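Local structure of DUF176 (Nitrosomonas europaea, 2OMO) at residues His92-Thr95 and Trp96-Thr99. The protein is a putative antibiotic biosynthesis monooxygenase that probably has oxidoreductase activity. Numbering follows the deposited sequence.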
# COMPACT_ATOMS: atom_id res chain seq x y z
N HIS A 92 0.31 22.08 -1.13
CA HIS A 92 -0.82 21.22 -0.72
C HIS A 92 -0.39 20.26 0.37
O HIS A 92 -1.16 20.03 1.31
CB HIS A 92 -1.50 20.50 -1.90
CG HIS A 92 -0.60 19.58 -2.67
ND1 HIS A 92 0.18 20.00 -3.74
CD2 HIS A 92 -0.41 18.25 -2.57
CE1 HIS A 92 0.82 18.95 -4.24
NE2 HIS A 92 0.49 17.89 -3.54
N TYR A 93 0.85 19.75 0.30
CA TYR A 93 1.36 18.99 1.44
C TYR A 93 1.42 19.82 2.73
O TYR A 93 0.96 19.39 3.79
CB TYR A 93 2.74 18.37 1.16
CG TYR A 93 3.35 17.82 2.44
CD1 TYR A 93 2.82 16.67 3.06
CD2 TYR A 93 4.42 18.47 3.06
CE1 TYR A 93 3.38 16.19 4.26
CE2 TYR A 93 4.98 18.00 4.24
CZ TYR A 93 4.46 16.86 4.83
OH TYR A 93 5.03 16.44 5.99
N LEU A 94 2.05 20.98 2.63
CA LEU A 94 2.26 21.86 3.78
C LEU A 94 0.93 22.29 4.38
O LEU A 94 0.78 22.31 5.61
CB LEU A 94 3.12 23.08 3.37
CG LEU A 94 4.56 22.70 2.91
CD1 LEU A 94 5.24 23.86 2.18
CD2 LEU A 94 5.46 22.13 4.02
N THR A 95 -0.04 22.61 3.52
CA THR A 95 -1.40 22.91 3.95
C THR A 95 -2.05 21.74 4.71
O THR A 95 -2.60 21.92 5.79
CB THR A 95 -2.28 23.32 2.74
OG1 THR A 95 -1.79 24.57 2.21
CG2 THR A 95 -3.74 23.48 3.14
N TRP A 96 -1.98 20.55 4.12
CA TRP A 96 -2.52 19.35 4.72
C TRP A 96 -1.88 19.12 6.10
O TRP A 96 -2.59 18.98 7.09
CB TRP A 96 -2.29 18.17 3.76
CG TRP A 96 -2.72 16.86 4.33
CD1 TRP A 96 -3.97 16.31 4.26
CD2 TRP A 96 -1.90 15.94 5.05
NE1 TRP A 96 -3.97 15.08 4.89
CE2 TRP A 96 -2.71 14.85 5.41
CE3 TRP A 96 -0.55 15.95 5.44
CZ2 TRP A 96 -2.21 13.74 6.12
CZ3 TRP A 96 -0.04 14.84 6.15
CH2 TRP A 96 -0.87 13.76 6.48
N ARG A 97 -0.55 19.11 6.16
CA ARG A 97 0.18 18.84 7.39
C ARG A 97 -0.25 19.80 8.51
O ARG A 97 -0.58 19.35 9.61
CB ARG A 97 1.70 18.96 7.15
CG ARG A 97 2.57 18.62 8.34
CD ARG A 97 3.96 19.19 8.12
NE ARG A 97 3.87 20.65 8.09
CZ ARG A 97 4.88 21.49 7.82
NH1 ARG A 97 6.09 21.01 7.52
NH2 ARG A 97 4.69 22.81 7.86
N ASP A 98 -0.27 21.10 8.22
CA ASP A 98 -0.73 22.09 9.21
C ASP A 98 -2.20 21.89 9.60
O ASP A 98 -2.55 22.05 10.77
CB ASP A 98 -0.53 23.51 8.68
CG ASP A 98 0.92 23.87 8.54
OD1 ASP A 98 1.80 23.05 8.91
OD2 ASP A 98 1.18 25.00 8.06
N THR A 99 -3.03 21.55 8.63
CA THR A 99 -4.48 21.40 8.86
C THR A 99 -4.84 20.22 9.78
O THR A 99 -5.67 20.37 10.73
CB THR A 99 -5.23 21.33 7.52
OG1 THR A 99 -4.96 22.54 6.79
CG2 THR A 99 -6.75 21.23 7.71
O HOH W 1 7.05 17.74 7.20
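Tyr93 and Arg97, one helical turn apart, both carry CG trans to the main-chain nitrogen (chi1 170° and -176°), which sends the phenol and the arginine chain along the same flank of the helix. Arg97 CB lies over one face of the Tyr93 ring, near its rim, and the aliphatic chain runs on past the phenol until Arg97 CD is 3.6 Å from Tyr93 OH. A bend at chi3 (65°) then turns the guanidinium back over Leu94, whose CD2 packs against one face of it, 3.7 Å from Arg97 NH1. Arg97 NE and NH2 approach Asp98 side-on and share the single oxygen OD1, with NH2 at 3.1 Å from Asp98 OD1 in a salt bridge. That grip should fix the rotation of the guanidinium, while a water bound to Tyr93 OH makes a weak link to Arg97 NH1. On the same side of the ring plane as Arg97 CB, but displaced toward CE1, Trp96 CE3 comes within 4.1 Å of Tyr93 CE1, the two rings being obliquely inclined.

Regular i to i+4 backbone bonds run beneath these side chains. At Thr95 the acceptor is shared: Thr95 O takes both Thr99 N, at 2.9 Å, and Thr99 OG1, at 2.6 Å, from opposite faces of its carbonyl plane, a common way for a helical threonine to satisfy its hydroxyl.

Within the ferredoxin-like alpha+beta fold, helix 91-100 packs through Trp96, His92 and Thr99 on helix 37-51; Trp96 NE1 bonds to Thr44 and His92 NE2 to Ser51 and Glu54. Helix 37-51 in turn separates it from the four-stranded antiparallel sheet.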